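Local coordinates for protein (adenylosuccinate lyase) (Thermotoga maritima, PDB 1C3C), which catalyses the fumarate-releasing cleavage of adenylosuccinate and, as an enzyme with dual activity in de novo purine biosynthesis, probably a second, similar cleavage in the pathway, at residues T44-N49 with G81-F86; Y33-M38 with L198-L203; K386-Y391 with E409-S414; C120-E125 with V329-K334. All coordinates share one frame; numbering follows the deposited sequence.

Contact 1 of 4, residues T44-N49 with G81-F86; sequences TERIRN and GEDSRF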
loop_
_atom_site.group_PDB
_atom_site.type_symbol
_atom_site.label_atom_id
_atom_site.label_comp_id
_atom_site.label_asym_id
_atom_site.label_seq_id
_atom_site.Cartn_x
_atom_site.Cartn_y
_atom_site.Cartn_z
ATOM N N THR A 44 -36.663 -25.942 16.357
ATOM C CA THR A 44 -35.332 -25.408 16.654
ATOM C C THR A 44 -34.624 -26.324 17.656
ATOM O O THR A 44 -33.475 -26.678 17.478
ATOM C CB THR A 44 -35.433 -23.979 17.203
ATOM O OG1 THR A 44 -35.966 -23.125 16.144
ATOM C CG2 THR A 44 -34.056 -23.411 17.555
ATOM N N GLU A 45 -35.389 -26.759 18.664
ATOM C CA GLU A 45 -34.767 -27.636 19.677
ATOM C C GLU A 45 -34.321 -28.943 19.047
ATOM O O GLU A 45 -33.231 -29.452 19.401
ATOM C CB GLU A 45 -35.779 -27.798 20.816
ATOM C CG GLU A 45 -35.230 -28.711 21.935
ATOM N N ARG A 46 -35.136 -29.503 18.137
ATOM C CA ARG A 46 -34.731 -30.782 17.525
ATOM C C ARG A 46 -33.486 -30.641 16.675
ATOM O O ARG A 46 -32.569 -31.485 16.653
ATOM C CB ARG A 46 -35.887 -31.345 16.653
ATOM C CG ARG A 46 -37.076 -31.784 17.541
ATOM C CD ARG A 46 -38.038 -32.617 16.701
ATOM N NE ARG A 46 -38.570 -31.915 15.542
ATOM C CZ ARG A 46 -39.766 -31.326 15.494
ATOM N NH1 ARG A 46 -40.158 -30.738 14.351
ATOM N NH2 ARG A 46 -40.543 -31.340 16.562
ATOM N N ILE A 47 -33.453 -29.554 15.862
ATOM C CA ILE A 47 -32.261 -29.346 15.041
ATOM C C ILE A 47 -31.022 -29.147 15.905
ATOM O O ILE A 47 -29.939 -29.720 15.724
ATOM C CB ILE A 47 -32.470 -28.155 14.081
ATOM C CG1 ILE A 47 -33.589 -28.495 13.071
ATOM C CG2 ILE A 47 -31.154 -27.841 13.354
ATOM C CD1 ILE A 47 -33.855 -27.343 12.101
ATOM N N ARG A 48 -31.169 -28.360 16.980
ATOM C CA ARG A 48 -30.106 -28.171 17.961
ATOM C C ARG A 48 -29.595 -29.499 18.537
ATOM O O ARG A 48 -28.361 -29.696 18.653
ATOM C CB ARG A 48 -30.579 -27.252 19.100
ATOM C CG ARG A 48 -29.399 -26.971 20.051
ATOM C CD ARG A 48 -29.731 -25.903 21.077
ATOM N NE ARG A 48 -29.883 -24.584 20.462
ATOM C CZ ARG A 48 -31.043 -23.932 20.380
ATOM N NH1 ARG A 48 -32.167 -24.454 20.869
ATOM N NH2 ARG A 48 -31.048 -22.734 19.810
ATOM N N ASN A 49 -30.518 -30.428 18.797
ATOM C CA ASN A 49 -30.142 -31.735 19.352
ATOM C C ASN A 49 -29.400 -32.567 18.328
ATOM O O ASN A 49 -28.546 -33.379 18.712
ATOM C CB ASN A 49 -31.395 -32.484 19.845
ATOM C CG ASN A 49 -31.978 -31.917 21.127
ATOM O OD1 ASN A 49 -31.228 -31.321 21.917
ATOM N ND2 ASN A 49 -33.267 -32.073 21.360
ATOM N N GLY A 81 -33.363 -35.040 9.558
ATOM C CA GLY A 81 -34.654 -35.653 9.178
ATOM C C GLY A 81 -35.588 -34.657 8.484
ATOM O O GLY A 81 -35.140 -33.813 7.700
ATOM N N GLU A 82 -36.880 -34.707 8.792
ATOM C CA GLU A 82 -37.875 -33.886 8.085
ATOM C C GLU A 82 -37.781 -32.410 8.461
ATOM O O GLU A 82 -38.347 -31.533 7.797
ATOM C CB GLU A 82 -39.307 -34.330 8.399
ATOM C CG GLU A 82 -39.576 -35.795 8.130
ATOM C CD GLU A 82 -39.870 -36.149 6.695
ATOM O OE1 GLU A 82 -39.437 -35.446 5.756
ATOM O OE2 GLU A 82 -40.574 -37.174 6.471
ATOM N N ASP A 83 -37.039 -32.102 9.541
ATOM C CA ASP A 83 -36.790 -30.707 9.858
ATOM C C ASP A 83 -35.895 -30.009 8.820
ATOM O O ASP A 83 -35.781 -28.777 8.886
ATOM C CB ASP A 83 -36.184 -30.558 11.250
ATOM C CG ASP A 83 -37.208 -30.839 12.340
ATOM O OD1 ASP A 83 -38.409 -30.605 12.137
ATOM O OD2 ASP A 83 -36.805 -31.277 13.441
ATOM N N SER A 84 -35.287 -30.700 7.878
ATOM C CA SER A 84 -34.525 -30.072 6.820
ATOM C C SER A 84 -35.380 -29.128 5.966
ATOM O O SER A 84 -34.809 -28.145 5.476
ATOM C CB SER A 84 -33.819 -31.070 5.910
ATOM O OG SER A 84 -34.800 -31.794 5.201
ATOM N N ARG A 85 -36.705 -29.324 5.929
ATOM C CA ARG A 85 -37.586 -28.402 5.218
ATOM C C ARG A 85 -37.515 -26.997 5.789
ATOM O O ARG A 85 -37.872 -26.035 5.085
ATOM C CB ARG A 85 -39.062 -28.850 5.367
ATOM C CG ARG A 85 -39.355 -30.278 4.961
ATOM C CD ARG A 85 -40.793 -30.703 5.325
ATOM N NE ARG A 85 -40.900 -31.212 6.689
ATOM C CZ ARG A 85 -41.987 -31.435 7.415
ATOM N NH1 ARG A 85 -43.197 -31.200 6.912
ATOM N NH2 ARG A 85 -41.917 -31.885 8.659
ATOM N N PHE A 86 -37.191 -26.846 7.074
ATOM C CA PHE A 86 -37.241 -25.568 7.764
ATOM C C PHE A 86 -35.848 -24.938 7.955
ATOM O O PHE A 86 -35.767 -23.882 8.575
ATOM C CB PHE A 86 -37.874 -25.779 9.150
ATOM C CG PHE A 86 -39.239 -26.427 9.019
ATOM C CD1 PHE A 86 -39.467 -27.634 9.662
ATOM C CD2 PHE A 86 -40.232 -25.841 8.261
ATOM C CE1 PHE A 86 -40.739 -28.225 9.547
ATOM C CE2 PHE A 86 -41.490 -26.415 8.164
ATOM C CZ PHE A 86 -41.722 -27.618 8.796
#

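Contact 2 of 4, residues Y33-M38 with L198-L203; sequences YEELGM and LSYLGL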
loop_
_atom_site.group_PDB
_atom_site.type_symbol
_atom_site.label_atom_id
_atom_site.label_comp_id
_atom_site.label_asym_id
_atom_site.label_seq_id
_atom_site.Cartn_x
_atom_site.Cartn_y
_atom_site.Cartn_z
ATOM N N TYR A 33 -38.079 -17.838 12.917
ATOM C CA TYR A 33 -39.283 -18.294 12.197
ATOM C C TYR A 33 -40.261 -18.962 13.180
ATOM O O TYR A 33 -41.472 -18.779 13.120
ATOM C CB TYR A 33 -38.867 -19.322 11.152
ATOM C CG TYR A 33 -38.456 -18.845 9.764
ATOM C CD1 TYR A 33 -37.194 -19.137 9.254
ATOM C CD2 TYR A 33 -39.338 -18.182 8.928
ATOM C CE1 TYR A 33 -36.821 -18.765 7.985
ATOM C CE2 TYR A 33 -39.004 -17.821 7.607
ATOM C CZ TYR A 33 -37.734 -18.104 7.171
ATOM O OH TYR A 33 -37.375 -17.787 5.877
ATOM N N GLU A 34 -39.746 -19.784 14.076
ATOM C CA GLU A 34 -40.590 -20.493 15.046
ATOM C C GLU A 34 -41.297 -19.532 15.986
ATOM O O GLU A 34 -42.536 -19.682 16.218
ATOM C CB GLU A 34 -39.687 -21.484 15.813
ATOM C CG GLU A 34 -40.480 -22.440 16.715
ATOM C CD GLU A 34 -39.592 -23.540 17.260
ATOM O OE1 GLU A 34 -38.569 -23.897 16.644
ATOM O OE2 GLU A 34 -39.901 -24.075 18.348
ATOM N N GLU A 35 -40.633 -18.509 16.490
ATOM C CA GLU A 35 -41.235 -17.555 17.407
ATOM C C GLU A 35 -42.274 -16.704 16.719
ATOM O O GLU A 35 -43.252 -16.248 17.358
ATOM C CB GLU A 35 -40.160 -16.695 18.114
ATOM C CG GLU A 35 -39.361 -17.641 19.033
ATOM C CD GLU A 35 -38.484 -16.999 20.087
ATOM O OE1 GLU A 35 -37.853 -17.726 20.894
ATOM O OE2 GLU A 35 -38.446 -15.743 20.061
ATOM N N LEU A 36 -42.153 -16.540 15.409
ATOM C CA LEU A 36 -43.157 -15.826 14.624
ATOM C C LEU A 36 -44.271 -16.746 14.135
ATOM O O LEU A 36 -45.141 -16.393 13.330
ATOM C CB LEU A 36 -42.456 -15.209 13.416
ATOM C CG LEU A 36 -41.984 -13.766 13.421
ATOM C CD1 LEU A 36 -42.373 -12.853 14.554
ATOM C CD2 LEU A 36 -40.521 -13.647 13.034
ATOM N N GLY A 37 -44.272 -18.020 14.509
ATOM C CA GLY A 37 -45.268 -18.985 14.083
ATOM C C GLY A 37 -45.171 -19.403 12.643
ATOM O O GLY A 37 -46.187 -19.954 12.147
ATOM N N MET A 38 -44.047 -19.327 11.971
ATOM C CA MET A 38 -43.952 -19.585 10.555
ATOM C C MET A 38 -43.510 -21.022 10.299
ATOM O O MET A 38 -43.488 -21.502 9.179
ATOM C CB MET A 38 -42.984 -18.634 9.843
ATOM C CG MET A 38 -43.045 -17.200 10.381
ATOM S SD MET A 38 -42.571 -15.954 9.180
ATOM C CE MET A 38 -43.242 -14.387 9.638
ATOM N N LEU A 198 -31.051 -11.904 14.274
ATOM C CA LEU A 198 -29.789 -11.187 14.594
ATOM C C LEU A 198 -29.784 -10.685 16.023
ATOM O O LEU A 198 -28.718 -10.684 16.657
ATOM C CB LEU A 198 -29.573 -10.019 13.617
ATOM C CG LEU A 198 -29.349 -10.479 12.169
ATOM C CD1 LEU A 198 -29.245 -9.239 11.258
ATOM C CD2 LEU A 198 -28.071 -11.310 11.981
ATOM N N SER A 199 -30.942 -10.283 16.549
ATOM C CA SER A 199 -30.976 -9.930 17.964
ATOM C C SER A 199 -30.554 -11.094 18.866
ATOM O O SER A 199 -29.848 -10.815 19.864
ATOM C CB SER A 199 -32.338 -9.382 18.407
ATOM O OG SER A 199 -33.252 -10.492 18.528
ATOM N N TYR A 200 -30.901 -12.352 18.580
ATOM C CA TYR A 200 -30.452 -13.465 19.399
ATOM C C TYR A 200 -28.921 -13.585 19.353
ATOM O O TYR A 200 -28.335 -14.067 20.309
ATOM C CB TYR A 200 -30.973 -14.842 18.911
ATOM C CG TYR A 200 -32.469 -14.935 18.760
ATOM C CD1 TYR A 200 -33.020 -15.569 17.637
ATOM C CD2 TYR A 200 -33.315 -14.397 19.709
ATOM C CE1 TYR A 200 -34.401 -15.642 17.499
ATOM C CE2 TYR A 200 -34.710 -14.480 19.583
ATOM C CZ TYR A 200 -35.217 -15.110 18.487
ATOM O OH TYR A 200 -36.583 -15.206 18.288
ATOM N N LEU A 201 -28.305 -13.196 18.239
ATOM C CA LEU A 201 -26.853 -13.273 18.086
ATOM C C LEU A 201 -26.073 -12.058 18.594
ATOM O O LEU A 201 -24.822 -12.021 18.503
ATOM C CB LEU A 201 -26.583 -13.466 16.592
ATOM C CG LEU A 201 -27.115 -14.752 15.932
ATOM C CD1 LEU A 201 -26.846 -14.648 14.417
ATOM C CD2 LEU A 201 -26.458 -15.995 16.535
ATOM N N GLY A 202 -26.803 -11.055 19.057
ATOM C CA GLY A 202 -26.131 -9.839 19.593
ATOM C C GLY A 202 -25.758 -8.885 18.460
ATOM O O GLY A 202 -24.938 -7.963 18.670
ATOM N N LEU A 203 -26.365 -8.999 17.273
ATOM C CA LEU A 203 -26.031 -8.218 16.108
ATOM C C LEU A 203 -27.233 -7.372 15.675
ATOM O O LEU A 203 -28.388 -7.643 16.017
ATOM C CB LEU A 203 -25.635 -9.107 14.907
ATOM C CG LEU A 203 -24.425 -10.026 15.180
ATOM C CD1 LEU A 203 -24.233 -10.945 13.963
ATOM C CD2 LEU A 203 -23.143 -9.223 15.447
#

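Contact 3 of 4, residues K386-Y391 with E409-S414; sequences KHFLEY and ELFDIS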
loop_
_atom_site.group_PDB
_atom_site.type_symbol
_atom_site.label_atom_id
_atom_site.label_comp_id
_atom_site.label_asym_id
_atom_site.label_seq_id
_atom_site.Cartn_x
_atom_site.Cartn_y
_atom_site.Cartn_z
ATOM N N LYS A 386 36.403 19.518 29.807
ATOM C CA LYS A 386 35.879 20.394 30.843
ATOM C C LYS A 386 34.405 20.709 30.514
ATOM O O LYS A 386 34.090 20.877 29.343
ATOM C CB LYS A 386 36.604 21.713 31.049
ATOM N N HIS A 387 33.634 20.810 31.572
ATOM C CA HIS A 387 32.185 20.980 31.423
ATOM C C HIS A 387 31.806 22.408 31.082
ATOM O O HIS A 387 32.520 23.368 31.424
ATOM C CB HIS A 387 31.511 20.580 32.741
ATOM C CG HIS A 387 31.452 19.097 32.911
ATOM N ND1 HIS A 387 32.525 18.270 32.712
ATOM C CD2 HIS A 387 30.434 18.285 33.247
ATOM C CE1 HIS A 387 32.192 17.010 32.927
ATOM N NE2 HIS A 387 30.912 17.006 33.249
ATOM N N PHE A 388 30.643 22.596 30.476
ATOM C CA PHE A 388 30.165 23.915 30.060
ATOM C C PHE A 388 30.095 24.893 31.238
ATOM O O PHE A 388 30.495 26.068 31.132
ATOM C CB PHE A 388 28.768 23.755 29.492
ATOM C CG PHE A 388 28.037 24.876 28.820
ATOM C CD1 PHE A 388 26.680 25.050 29.033
ATOM C CD2 PHE A 388 28.667 25.715 27.915
ATOM C CE1 PHE A 388 25.971 26.034 28.365
ATOM C CE2 PHE A 388 27.961 26.701 27.256
ATOM C CZ PHE A 388 26.609 26.880 27.467
ATOM N N LEU A 389 29.547 24.444 32.355
ATOM C CA LEU A 389 29.364 25.359 33.499
ATOM C C LEU A 389 30.734 25.960 33.874
ATOM O O LEU A 389 30.846 27.183 33.987
ATOM C CB LEU A 389 28.792 24.595 34.660
ATOM C CG LEU A 389 28.036 25.250 35.806
ATOM C CD1 LEU A 389 28.215 24.487 37.103
ATOM C CD2 LEU A 389 28.255 26.742 35.921
ATOM N N GLU A 390 31.737 25.128 34.002
ATOM C CA GLU A 390 33.110 25.547 34.323
ATOM C C GLU A 390 33.693 26.515 33.323
ATOM O O GLU A 390 34.233 27.556 33.752
ATOM C CB GLU A 390 33.987 24.317 34.544
ATOM N N TYR A 391 33.567 26.321 32.006
ATOM C CA TYR A 391 33.951 27.355 31.050
ATOM C C TYR A 391 33.190 28.666 31.230
ATOM O O TYR A 391 33.756 29.772 31.081
ATOM C CB TYR A 391 33.760 26.912 29.600
ATOM C CG TYR A 391 34.819 25.962 29.104
ATOM C CD1 TYR A 391 34.598 24.613 28.890
ATOM C CD2 TYR A 391 36.106 26.462 28.854
ATOM C CE1 TYR A 391 35.590 23.780 28.436
ATOM C CE2 TYR A 391 37.121 25.639 28.416
ATOM C CZ TYR A 391 36.861 24.301 28.199
ATOM O OH TYR A 391 37.866 23.483 27.734
ATOM N N GLU A 409 22.082 27.822 38.920
ATOM C CA GLU A 409 20.682 27.381 38.964
ATOM C C GLU A 409 20.128 27.174 37.563
ATOM O O GLU A 409 19.125 26.472 37.433
ATOM C CB GLU A 409 19.928 28.418 39.785
ATOM C CG GLU A 409 19.719 29.701 38.999
ATOM C CD GLU A 409 19.235 30.861 39.810
ATOM O OE1 GLU A 409 18.923 30.712 41.056
ATOM O OE2 GLU A 409 18.868 31.958 39.373
ATOM N N LEU A 410 20.815 27.625 36.525
ATOM C CA LEU A 410 20.403 27.310 35.139
ATOM C C LEU A 410 20.647 25.859 34.786
ATOM O O LEU A 410 20.150 25.385 33.767
ATOM C CB LEU A 410 21.144 28.227 34.158
ATOM C CG LEU A 410 20.906 29.734 34.360
ATOM C CD1 LEU A 410 21.684 30.546 33.330
ATOM C CD2 LEU A 410 19.426 30.079 34.327
ATOM N N PHE A 411 21.448 25.142 35.568
ATOM C CA PHE A 411 21.786 23.745 35.317
ATOM C C PHE A 411 20.906 22.799 36.108
ATOM O O PHE A 411 21.141 21.590 36.265
ATOM C CB PHE A 411 23.308 23.585 35.608
ATOM C CG PHE A 411 24.108 24.276 34.530
ATOM C CD1 PHE A 411 24.295 25.638 34.498
ATOM C CD2 PHE A 411 24.657 23.536 33.484
ATOM C CE1 PHE A 411 24.980 26.283 33.484
ATOM C CE2 PHE A 411 25.360 24.157 32.479
ATOM C CZ PHE A 411 25.540 25.536 32.441
ATOM N N ASP A 412 19.809 23.303 36.677
ATOM C CA ASP A 412 18.868 22.535 37.468
ATOM C C ASP A 412 17.875 21.758 36.616
ATOM O O ASP A 412 17.121 22.356 35.828
ATOM C CB ASP A 412 18.075 23.607 38.228
ATOM C CG ASP A 412 17.791 23.281 39.654
ATOM O OD1 ASP A 412 17.684 22.067 39.893
ATOM O OD2 ASP A 412 17.675 24.254 40.448
ATOM N N ILE A 413 17.784 20.454 36.789
ATOM C CA ILE A 413 16.801 19.634 36.051
ATOM C C ILE A 413 15.384 19.932 36.467
ATOM O O ILE A 413 14.409 19.735 35.729
ATOM C CB ILE A 413 17.106 18.129 36.247
ATOM C CG1 ILE A 413 18.381 17.951 35.393
ATOM C CG2 ILE A 413 16.066 17.168 35.722
ATOM C CD1 ILE A 413 19.025 16.577 35.409
ATOM N N SER A 414 15.200 20.442 37.685
ATOM C CA SER A 414 13.864 20.729 38.183
ATOM C C SER A 414 13.107 21.744 37.349
ATOM O O SER A 414 11.878 21.658 37.255
ATOM C CB SER A 414 13.970 21.138 39.671
ATOM O OG SER A 414 14.364 22.503 39.762
#

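Contact 4 of 4, residues C120-E125 with V329-K334; sequences CDVLWE and VVRNMK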
loop_
_atom_site.group_PDB
_atom_site.type_symbol
_atom_site.label_atom_id
_atom_site.label_comp_id
_atom_site.label_asym_id
_atom_site.label_seq_id
_atom_site.Cartn_x
_atom_site.Cartn_y
_atom_site.Cartn_z
ATOM N N CYS A 120 -3.032 -1.021 28.566
ATOM C CA CYS A 120 -3.157 0.297 29.168
ATOM C C CYS A 120 -2.864 0.267 30.662
ATOM O O CYS A 120 -2.205 1.164 31.221
ATOM C CB CYS A 120 -4.619 0.802 28.930
ATOM S SG CYS A 120 -4.884 1.341 27.225
ATOM N N ASP A 121 -3.401 -0.761 31.359
ATOM C CA ASP A 121 -3.173 -0.846 32.806
ATOM C C ASP A 121 -1.669 -0.940 33.101
ATOM O O ASP A 121 -1.158 -0.296 34.022
ATOM C CB ASP A 121 -3.904 -2.041 33.413
ATOM C CG ASP A 121 -5.420 -1.908 33.432
ATOM O OD1 ASP A 121 -5.989 -0.798 33.343
ATOM O OD2 ASP A 121 -6.071 -2.980 33.513
ATOM N N VAL A 122 -0.968 -1.761 32.333
ATOM C CA VAL A 122 0.482 -1.915 32.490
ATOM C C VAL A 122 1.207 -0.611 32.202
ATOM O O VAL A 122 2.131 -0.213 32.935
ATOM C CB VAL A 122 0.994 -3.049 31.595
ATOM C CG1 VAL A 122 2.511 -3.007 31.437
ATOM C CG2 VAL A 122 0.566 -4.409 32.193
ATOM N N LEU A 123 0.813 0.059 31.117
ATOM C CA LEU A 123 1.432 1.348 30.787
ATOM C C LEU A 123 1.197 2.397 31.874
ATOM O O LEU A 123 2.159 3.126 32.174
ATOM C CB LEU A 123 0.891 1.838 29.441
ATOM C CG LEU A 123 1.384 1.010 28.228
ATOM C CD1 LEU A 123 0.499 1.244 27.005
ATOM C CD2 LEU A 123 2.798 1.427 27.841
ATOM N N TRP A 124 -0.022 2.441 32.443
ATOM C CA TRP A 124 -0.250 3.407 33.524
ATOM C C TRP A 124 0.646 3.094 34.720
ATOM O O TRP A 124 1.226 4.032 35.327
ATOM C CB TRP A 124 -1.705 3.321 33.955
ATOM C CG TRP A 124 -2.104 4.266 35.059
ATOM C CD1 TRP A 124 -2.460 3.904 36.334
ATOM C CD2 TRP A 124 -2.186 5.690 35.013
ATOM N NE1 TRP A 124 -2.769 5.033 37.082
ATOM C CE2 TRP A 124 -2.607 6.143 36.273
ATOM C CE3 TRP A 124 -1.922 6.633 34.009
ATOM C CZ2 TRP A 124 -2.769 7.499 36.560
ATOM C CZ3 TRP A 124 -2.088 7.977 34.282
ATOM C CH2 TRP A 124 -2.494 8.422 35.567
ATOM N N GLU A 125 0.736 1.814 35.100
ATOM C CA GLU A 125 1.604 1.406 36.223
ATOM C C GLU A 125 3.054 1.832 35.971
ATOM O O GLU A 125 3.702 2.364 36.867
ATOM C CB GLU A 125 1.534 -0.113 36.440
ATOM C CG GLU A 125 2.206 -0.673 37.672
ATOM C CD GLU A 125 2.245 -2.195 37.740
ATOM O OE1 GLU A 125 2.901 -2.779 38.652
ATOM O OE2 GLU A 125 1.639 -2.873 36.862
ATOM N N VAL A 329 6.632 -7.101 27.267
ATOM C CA VAL A 329 7.837 -6.266 27.172
ATOM C C VAL A 329 7.798 -5.106 28.170
ATOM O O VAL A 329 8.752 -4.898 28.947
ATOM C CB VAL A 329 7.994 -5.744 25.723
ATOM C CG1 VAL A 329 9.107 -4.687 25.595
ATOM C CG2 VAL A 329 8.323 -6.965 24.855
ATOM N N VAL A 330 6.716 -4.327 28.192
ATOM C CA VAL A 330 6.703 -3.094 28.992
ATOM C C VAL A 330 6.593 -3.477 30.479
ATOM O O VAL A 330 7.247 -2.872 31.333
ATOM C CB VAL A 330 5.512 -2.202 28.599
ATOM C CG1 VAL A 330 5.403 -0.999 29.558
ATOM C CG2 VAL A 330 5.714 -1.693 27.176
ATOM N N ARG A 331 5.819 -4.514 30.772
ATOM C CA ARG A 331 5.704 -4.996 32.144
ATOM C C ARG A 331 7.058 -5.389 32.739
ATOM O O ARG A 331 7.308 -5.084 33.928
ATOM C CB ARG A 331 4.760 -6.214 32.232
ATOM C CG ARG A 331 4.414 -6.498 33.723
ATOM C CD ARG A 331 3.745 -7.848 33.792
ATOM N NE ARG A 331 2.530 -8.071 33.013
ATOM C CZ ARG A 331 1.301 -7.717 33.357
ATOM N NH1 ARG A 331 1.087 -7.050 34.497
ATOM N NH2 ARG A 331 0.229 -7.995 32.617
ATOM N N ASN A 332 7.881 -6.107 31.985
ATOM C CA ASN A 332 9.075 -6.751 32.553
ATOM C C ASN A 332 10.377 -6.156 32.055
ATOM O O ASN A 332 11.464 -6.622 32.464
ATOM C CB ASN A 332 9.030 -8.260 32.216
ATOM C CG ASN A 332 7.873 -8.910 32.987
ATOM O OD1 ASN A 332 7.743 -8.711 34.195
ATOM N ND2 ASN A 332 7.008 -9.629 32.287
ATOM N N MET A 333 10.323 -5.113 31.238
ATOM C CA MET A 333 11.589 -4.526 30.775
ATOM C C MET A 333 12.362 -3.965 31.984
ATOM O O MET A 333 11.796 -3.445 32.962
ATOM C CB MET A 333 11.372 -3.430 29.730
ATOM C CG MET A 333 10.632 -2.193 30.159
ATOM S SD MET A 333 10.265 -0.974 28.781
ATOM C CE MET A 333 9.373 0.211 29.814
ATOM N N LYS A 334 13.696 -4.064 31.891
ATOM C CA LYS A 334 14.538 -3.357 32.858
ATOM C C LYS A 334 14.691 -1.888 32.489
ATOM O O LYS A 334 14.901 -1.579 31.306
ATOM C CB LYS A 334 15.931 -4.001 32.871
#

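Contact 1 of 4, residues T44-N49 with G81-F86
R46, on helix 43-50, grips the carboxylate of D83 side-on, with NE and one terminal nitrogen each serving a different oxygen. R46 NE lies 2.8 Å from D83 OD2, and R46 NH1 donates to D83 OD1 over 2.8 Å along an almost straight N-H...O line of 175°. Both oxygens accept on their syn lone pairs, and the guanidinium and carboxylate planes are only 17° apart. Two bonds in nearly one plane fix the carboxylate's rotation as well as its position. The arginine chain bends at chi3 (-59°), which brings the edge of its guanidinium alongside the carboxylate. Nearer the backbone, R46 CB lies 3.3 Å from D83 OD2. Beside this charged pair the contact turns apolar, with I47 CG1 resting 3.8 Å from D83 CB. D83 is buried while R46 is exposed, so the arginine probably helps to keep the acid ionised.

A second shell holds these groups in place. I47 also leans on L27 of helix 15-35 and on F87, and D83 touches V43. The 3-10 segment 82-86 that presents D83 is braced from within, since R85 NE donates to the carbonyl of E82 (R85 NE to E82 O, 2.8 Å). The arrangement is a side-on, two-nitrogen arginine-carboxylate salt bridge, here tying a short 3-10 segment to a neighbouring helix in the lyase family region.

Contact 2 of 4, residues Y33-M38 with L198-L203
E35 and Y200 reach toward each other from opposite directions and meet through one hydrogen bond, Y200 OH donating to E35 OE2 over 2.6 Å. Each backbone stays well back, for the CA atoms of E35 and Y200 are 11.7 Å apart, and the side chains span the gap between the last turn of helix 15-35 and that of helix 191-200. E35 does so with CG anti to its carbonyl carbon (chi1 -67°) and the chain extended beyond CG, which carries the carboxylate out to the phenol. Y200 likewise sets its ring anti to the carbonyl carbon, projecting the hydroxyl across to helix 15-35.

The two flat groups are turned steeply against each other, with their planes 74° apart. Seen from the ring, E35 OE2 sits at the edge, near the ring plane. Seen from the carboxylate, the hydroxyl arrives from above, 76° out of plane. Both segments end their helices in Schellman motifs, at G37 and G202, so each of these side chains leaves the chain just before it turns away.

R31, one turn before E35, completes the group: its NE forms a salt bridge with E35 OE1, and it makes a cation-pi contact with Y200. The acid thus has a neutral donor on one oxygen and a charged one on the other. This sharing probably stabilises the carboxylate's negative charge, and the short but steeply inclined phenol bond is likely to owe much to that charge.

Contact 3 of 4, residues K386-Y391 with E409-S414
A small apolar junction in the C-terminal region of the lyase joins the first turn of helix 388-393 to a type I beta turn, E409 to D412, through F388, L389 and F411. F411 reaches into the corner made by the two neighbouring helix residues. L389 CG stands over one face of its ring, 4.0 Å from the F411 centroid and 12° off the ring normal, a CH-pi contact. F388 approaches at the rim instead: F388 CD1 lies 3.6 Å from F411 CZ, near the plane of the F411 ring. The two rings are inclined by 61° with centroids 6.0 Å apart, so neither covers the face of the other. Because both F388 and L389 hold CG anti to the backbone nitrogen, they present adjacent walls to the incoming ring. With an alanine in place of F411, L389 would probably lose the face it packs on and F388 its rim partner, opening a gap between turn and helix. Beyond these three residues, F411 also meets the ring of F352, while F388 packs on V356 of helix 353-362 and T381 of helix 367-382, so the turn lies against helix 388-393 where those two helices also pack.

Contact 4 of 4, residues C120-E125 with V329-K334
V122, on a helix turn held by the 2.8 Å backbone bond from W124 N to C120 O, packs directly against R331 of helix 303-332. The two backbones come close here, with the CA atoms of V122 and R331 only 6.1 Å apart. One methyl works against the backbone and the other against the charged end. V122 CG1, anti to its own nitrogen (chi1 165°), lies 3.7 Å from R331 N. V122 CG2 sits over one face of the guanidinium, offset toward the rim and 3.5 Å from R331 NH1. The two side chains cross at about a right angle, and the bend of the arginine at chi3 (-58°) lays a guanidinium face against the methyl.

Deeper in, V330 CG1 fills the angle between two residues of helix 93-129, at 4.0 Å from V122 CG1 and equally 4.0 Å from L123 CD2. V330 also rests on F119 and V126, and L123 on M160 of helix 149-173, which continues the apolar layer into the helical bundle. Trimming V122 to an alanine would probably strip the guanidinium face of its methyl cover and leave V330 with a thinner wall on this side.

With that face on hydrocarbon, charge plays a lesser part. E125 OE2 is 4.8 Å from R331 NH1, perhaps near enough for a modest attraction, though E125 OE1 already forms a salt bridge with R129, so the helices are probably joined here mainly by dispersion.

How the contacts relate
The four contacts spread along an elongated, mostly helical chain. Contacts 1 and 2 share one end, their centres about 15 Å apart, and they touch through a probable hydrogen bond between T44 OG1 and E34 OE1 (2.8 Å). Contact 1 is nested inside the loop that contact 2 closes. Contact 4 lies in the helical body, about 45 Å from contact 2 between centres, and its segments alternate with those of contact 2 along the chain. Helix 93-129 links these two regions: it carries 120-125, and its T99 touches L198, L201 and L203. Contact 3 comes last, about 83 Å from contact 1 between centres and across the chain's centre, so the molecule's two ends are packed by contacts that do not touch.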